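Local coordinates for Arf-GAP (Mus musculus, PDB 5C79), which acts as a GTPase-activating protein for the small GTPase Arf1 and binds phosphatidylinositol 4,5-bisphosphate through its PH domain, at residues Pro79-Pro91 / Ser98-Phe110. Residues are numbered along the deposited sequence; the frame is centred on the assembly and turned at random.
Sequences PAKLNLLTCQVKP and SFDLISHNRTYHF. With PBU ((2R)-3-{[(R)-hydroxy{[(1R,2R,3S,4R,5R,6S)-2,3,6-trihydroxy-4,5-bis(phosphonooxy)cyclohexyl]oxy}phosphoryl]oxy}propane-1 ,2-diyl dibutanoate), chain C.
The carbonyl O of Ile102 is gripped twice from 79-91: Gln88 N donates to it at 2.9 Å, while the CA-H of Cys87 leans on the same oxygen. Ile102 N returns a nearly straight bond to Gln88 O (173°), and Lys90 and Asp100 exchange a second such pair, so that strands 88-91 and 98-103 form an antiparallel hairpin. On its inner face Leu101, with CG anti to the backbone N (chi1 -170°), lays CD1 against Val89 CG2 and Cys87 CB, both at 3.7 Å, and sends CD2 tip to tip onto Leu82 CD1 (3.5 Å). That same Leu82 methyl also reaches CE1 of the Tyr108 ring, at 3.5 Å. Arg106 NE lies over the centre of the Tyr108 ring, 3.8 Å above its plane. Extended from CG to NE, Arg106 turns the edge of its guanidinium to phosphate oxygen O43 of the phosphoinositide; the NH1 bond is weak, and the NH2 contact is too short for its length to be trusted. The lipid is also hydrogen-bonded to Lys47 and Arg59. A leucine in place of Arg106 would probably leave O43 without this guanidinium partner and weaken lipid binding. Strand 98-103 lies between 88-91 and 106-111 in the PH-domain sheet; Leu101 reaches Leu68 of strand 67-70, Leu82 of the neighbouring strand 80-83 touches Ile70, and Leu84 and Phe99 pack against helix 115-135.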
# COMPACT_ATOMS: atom_id res chain seq x y z
N PRO A 79 10.68 7.29 -6.71
CA PRO A 79 9.51 6.43 -6.47
C PRO A 79 8.16 6.98 -6.95
O PRO A 79 7.97 8.16 -7.09
CB PRO A 79 9.53 6.29 -4.96
CG PRO A 79 10.24 7.48 -4.46
CD PRO A 79 11.32 7.71 -5.46
N ALA A 80 7.24 6.06 -7.21
CA ALA A 80 5.86 6.38 -7.50
C ALA A 80 5.22 6.93 -6.22
O ALA A 80 5.49 6.43 -5.12
CB ALA A 80 5.11 5.14 -7.97
N LYS A 81 4.42 7.97 -6.40
CA LYS A 81 3.68 8.58 -5.29
C LYS A 81 2.19 8.46 -5.55
O LYS A 81 1.69 8.94 -6.56
CB LYS A 81 4.10 10.04 -5.11
CG LYS A 81 5.56 10.13 -4.69
CD LYS A 81 5.98 11.51 -4.22
CE LYS A 81 7.37 11.48 -3.58
NZ LYS A 81 7.42 10.83 -2.23
N LEU A 82 1.48 7.82 -4.62
CA LEU A 82 0.05 7.62 -4.71
C LEU A 82 -0.61 8.49 -3.65
O LEU A 82 -0.30 8.40 -2.46
CB LEU A 82 -0.32 6.16 -4.54
CG LEU A 82 0.17 5.21 -5.63
CD1 LEU A 82 -0.41 3.84 -5.34
CD2 LEU A 82 -0.23 5.67 -7.03
N ASN A 83 -1.51 9.34 -4.10
CA ASN A 83 -2.32 10.19 -3.22
C ASN A 83 -3.45 9.33 -2.66
O ASN A 83 -4.36 8.88 -3.39
CB ASN A 83 -2.87 11.40 -4.01
CG ASN A 83 -4.00 12.14 -3.28
OD1 ASN A 83 -4.19 11.99 -2.08
ND2 ASN A 83 -4.79 12.92 -4.06
N LEU A 84 -3.40 9.05 -1.36
CA LEU A 84 -4.37 8.10 -0.77
C LEU A 84 -5.81 8.61 -0.72
O LEU A 84 -6.74 7.82 -0.66
CB LEU A 84 -3.91 7.63 0.59
CG LEU A 84 -2.59 6.81 0.60
CD1 LEU A 84 -2.13 6.55 2.02
CD2 LEU A 84 -2.77 5.51 -0.16
N LEU A 85 -6.01 9.91 -0.89
CA LEU A 85 -7.41 10.41 -1.07
C LEU A 85 -8.15 9.86 -2.26
O LEU A 85 -9.37 9.79 -2.27
CB LEU A 85 -7.42 11.94 -1.12
CG LEU A 85 -7.33 12.65 0.22
CD1 LEU A 85 -7.08 14.12 -0.01
CD2 LEU A 85 -8.62 12.43 1.02
N THR A 86 -7.43 9.51 -3.31
CA THR A 86 -8.06 9.06 -4.54
C THR A 86 -7.70 7.62 -4.85
O THR A 86 -7.70 7.22 -6.00
CB THR A 86 -7.70 10.03 -5.67
OG1 THR A 86 -6.26 10.20 -5.78
CG2 THR A 86 -8.35 11.35 -5.40
N CYS A 87 -7.36 6.88 -3.78
CA CYS A 87 -7.19 5.42 -3.84
C CYS A 87 -8.11 4.68 -2.91
O CYS A 87 -8.65 5.21 -1.95
CB CYS A 87 -5.76 4.99 -3.53
SG CYS A 87 -4.51 5.70 -4.64
N GLN A 88 -8.37 3.44 -3.27
CA GLN A 88 -9.28 2.58 -2.49
C GLN A 88 -8.59 1.25 -2.21
O GLN A 88 -8.19 0.52 -3.13
CB GLN A 88 -10.60 2.33 -3.21
CG GLN A 88 -11.60 1.49 -2.42
CD GLN A 88 -11.94 2.09 -1.07
OE1 GLN A 88 -12.38 3.23 -1.00
NE2 GLN A 88 -11.75 1.34 0.01
N VAL A 89 -8.46 0.96 -0.92
CA VAL A 89 -7.97 -0.37 -0.50
C VAL A 89 -9.09 -1.40 -0.65
O VAL A 89 -10.23 -1.16 -0.25
CB VAL A 89 -7.45 -0.38 0.95
CG1 VAL A 89 -7.09 -1.79 1.39
CG2 VAL A 89 -6.24 0.53 1.07
N LYS A 90 -8.76 -2.55 -1.22
CA LYS A 90 -9.69 -3.66 -1.33
C LYS A 90 -8.98 -4.89 -0.77
O LYS A 90 -8.11 -5.46 -1.44
CB LYS A 90 -10.15 -3.93 -2.74
CG LYS A 90 -11.21 -5.02 -2.79
CD LYS A 90 -11.75 -5.22 -4.17
CE LYS A 90 -12.89 -6.23 -4.14
NZ LYS A 90 -13.38 -6.50 -5.51
N PRO A 91 -9.32 -5.26 0.47
CA PRO A 91 -8.65 -6.43 1.02
C PRO A 91 -9.08 -7.67 0.30
O PRO A 91 -10.13 -7.73 -0.30
CB PRO A 91 -9.11 -6.46 2.49
CG PRO A 91 -9.87 -5.23 2.73
CD PRO A 91 -10.33 -4.72 1.39
N SER A 98 -3.15 -10.56 1.17
CA SER A 98 -3.15 -9.82 -0.08
C SER A 98 -4.16 -8.69 -0.00
O SER A 98 -5.24 -8.85 0.56
CB SER A 98 -3.49 -10.68 -1.28
OG SER A 98 -2.58 -11.78 -1.38
N PHE A 99 -3.84 -7.57 -0.63
CA PHE A 99 -4.83 -6.53 -0.86
C PHE A 99 -4.52 -5.78 -2.13
O PHE A 99 -3.37 -5.67 -2.52
CB PHE A 99 -4.92 -5.55 0.32
CG PHE A 99 -3.65 -4.80 0.60
CD1 PHE A 99 -2.63 -5.38 1.34
CD2 PHE A 99 -3.50 -3.47 0.18
CE1 PHE A 99 -1.46 -4.65 1.62
CE2 PHE A 99 -2.36 -2.75 0.47
CZ PHE A 99 -1.34 -3.34 1.18
N ASP A 100 -5.56 -5.23 -2.75
CA ASP A 100 -5.39 -4.32 -3.85
C ASP A 100 -5.45 -2.87 -3.38
O ASP A 100 -6.19 -2.53 -2.45
CB ASP A 100 -6.49 -4.56 -4.88
CG ASP A 100 -6.31 -5.83 -5.66
OD1 ASP A 100 -5.29 -6.53 -5.48
OD2 ASP A 100 -7.23 -6.13 -6.46
N LEU A 101 -4.71 -2.03 -4.09
CA LEU A 101 -4.86 -0.57 -4.01
C LEU A 101 -5.28 -0.03 -5.36
O LEU A 101 -4.52 -0.04 -6.35
CB LEU A 101 -3.58 0.09 -3.53
CG LEU A 101 -3.72 1.57 -3.19
CD1 LEU A 101 -4.60 1.79 -1.98
CD2 LEU A 101 -2.35 2.13 -2.93
N ILE A 102 -6.54 0.39 -5.42
CA ILE A 102 -7.14 0.88 -6.65
C ILE A 102 -6.85 2.37 -6.75
O ILE A 102 -7.28 3.17 -5.91
CB ILE A 102 -8.67 0.64 -6.68
CG1 ILE A 102 -8.95 -0.85 -6.41
CG2 ILE A 102 -9.25 1.06 -8.03
CD1 ILE A 102 -10.39 -1.15 -6.06
N SER A 103 -6.07 2.74 -7.75
CA SER A 103 -5.84 4.14 -8.04
C SER A 103 -6.60 4.52 -9.32
O SER A 103 -7.10 3.68 -10.03
CB SER A 103 -4.34 4.48 -8.14
OG SER A 103 -3.80 4.07 -9.36
N HIS A 104 -6.61 5.80 -9.62
CA HIS A 104 -7.41 6.28 -10.75
C HIS A 104 -7.04 5.66 -12.11
O HIS A 104 -7.90 5.48 -12.96
CB HIS A 104 -7.37 7.79 -10.80
CG HIS A 104 -6.04 8.34 -11.18
ND1 HIS A 104 -5.00 8.49 -10.29
CD2 HIS A 104 -5.60 8.79 -12.37
CE1 HIS A 104 -3.97 9.02 -10.92
NE2 HIS A 104 -4.31 9.20 -12.19
N ASN A 105 -5.77 5.30 -12.29
CA ASN A 105 -5.30 4.77 -13.58
C ASN A 105 -4.63 3.39 -13.53
O ASN A 105 -4.07 2.94 -14.50
CB ASN A 105 -4.39 5.80 -14.26
CG ASN A 105 -3.08 6.04 -13.51
OD1 ASN A 105 -2.77 5.37 -12.54
ND2 ASN A 105 -2.30 7.02 -13.97
N ARG A 106 -4.69 2.75 -12.37
CA ARG A 106 -4.03 1.48 -12.15
C ARG A 106 -4.55 0.83 -10.87
O ARG A 106 -4.77 1.51 -9.88
CB ARG A 106 -2.53 1.74 -11.96
CG ARG A 106 -1.78 0.50 -11.65
CD ARG A 106 -0.32 0.61 -11.88
NE ARG A 106 0.24 -0.71 -11.60
CZ ARG A 106 1.53 -1.02 -11.65
NH1 ARG A 106 2.42 -0.11 -11.97
NH2 ARG A 106 1.92 -2.25 -11.35
N THR A 107 -4.61 -0.49 -10.86
CA THR A 107 -4.79 -1.24 -9.61
C THR A 107 -3.49 -1.95 -9.25
O THR A 107 -3.00 -2.73 -10.03
CB THR A 107 -5.96 -2.23 -9.71
OG1 THR A 107 -7.17 -1.47 -9.86
CG2 THR A 107 -6.09 -3.07 -8.46
N TYR A 108 -2.93 -1.62 -8.10
CA TYR A 108 -1.79 -2.31 -7.55
C TYR A 108 -2.23 -3.55 -6.80
O TYR A 108 -3.20 -3.49 -6.03
CB TYR A 108 -1.03 -1.38 -6.62
CG TYR A 108 -0.25 -0.32 -7.31
CD1 TYR A 108 -0.82 0.93 -7.63
CD2 TYR A 108 1.09 -0.53 -7.63
CE1 TYR A 108 -0.06 1.90 -8.28
CE2 TYR A 108 1.84 0.46 -8.26
CZ TYR A 108 1.25 1.65 -8.60
OH TYR A 108 2.08 2.62 -9.18
N HIS A 109 -1.55 -4.68 -7.03
CA HIS A 109 -1.84 -5.92 -6.29
C HIS A 109 -0.70 -6.10 -5.32
O HIS A 109 0.44 -6.32 -5.75
CB HIS A 109 -1.94 -7.15 -7.18
CG HIS A 109 -2.90 -6.97 -8.29
ND1 HIS A 109 -4.25 -6.81 -8.06
CD2 HIS A 109 -2.72 -6.82 -9.62
CE1 HIS A 109 -4.87 -6.63 -9.21
NE2 HIS A 109 -3.97 -6.62 -10.17
N PHE A 110 -1.00 -6.00 -4.03
CA PHE A 110 0.03 -6.10 -2.99
C PHE A 110 -0.17 -7.35 -2.15
O PHE A 110 -1.28 -7.89 -2.07
CB PHE A 110 -0.02 -4.91 -2.03
CG PHE A 110 0.44 -3.60 -2.64
CD1 PHE A 110 1.73 -3.44 -3.12
CD2 PHE A 110 -0.43 -2.51 -2.70
CE1 PHE A 110 2.16 -2.23 -3.63
CE2 PHE A 110 -0.01 -1.29 -3.21
CZ PHE A 110 1.28 -1.14 -3.69
P1 PBU C . 11.32 -7.37 -14.31
P4 PBU C . 4.98 -2.71 -13.09
P5 PBU C . 9.17 -1.47 -10.88
C3' PBU C . 11.83 -8.95 -16.32
C2' PBU C . 11.32 -8.68 -17.72
O2' PBU C . 10.30 -9.64 -18.05
C1' PBU C . 12.53 -8.62 -18.67
O1' PBU C . 12.31 -7.56 -19.58
C1 PBU C . 9.35 -5.62 -13.73
O1 PBU C . 10.43 -6.03 -14.57
C2 PBU C . 7.97 -5.97 -14.35
O2 PBU C . 7.70 -5.40 -15.64
C3 PBU C . 6.88 -5.43 -13.49
O3 PBU C . 5.59 -5.68 -14.11
C4 PBU C . 7.19 -3.95 -13.23
O4 PBU C . 6.17 -3.51 -12.43
C5 PBU C . 8.45 -3.61 -12.49
O5 PBU C . 8.67 -2.20 -12.24
C6 PBU C . 9.54 -4.13 -13.39
O6 PBU C . 10.71 -3.90 -12.65
C7 PBU C . 10.72 -11.03 -18.25
O7 PBU C . 10.96 -11.75 -17.29
C8 PBU C . 10.79 -11.58 -19.65
C9 PBU C . 9.41 -12.10 -20.01
C10 PBU C . 8.40 -11.00 -19.75
C11 PBU C . 13.18 -6.41 -19.72
O11 PBU C . 13.87 -6.02 -18.80
C12 PBU C . 13.21 -5.71 -21.06
C13 PBU C . 13.55 -6.76 -22.12
C14 PBU C . 12.31 -7.49 -22.59
O41 PBU C . 3.94 -3.61 -13.75
O42 PBU C . 5.73 -1.67 -13.90
O43 PBU C . 4.29 -2.24 -11.84
O51 PBU C . 8.59 -0.09 -11.15
O52 PBU C . 8.37 -2.22 -9.83
O53 PBU C . 10.60 -1.50 -10.54
OP1 PBU C . 11.98 -7.67 -15.72
OP2 PBU C . 10.39 -8.47 -13.83
OP3 PBU C . 12.57 -7.06 -13.52
O HOH W 1 -5.46 7.98 -7.57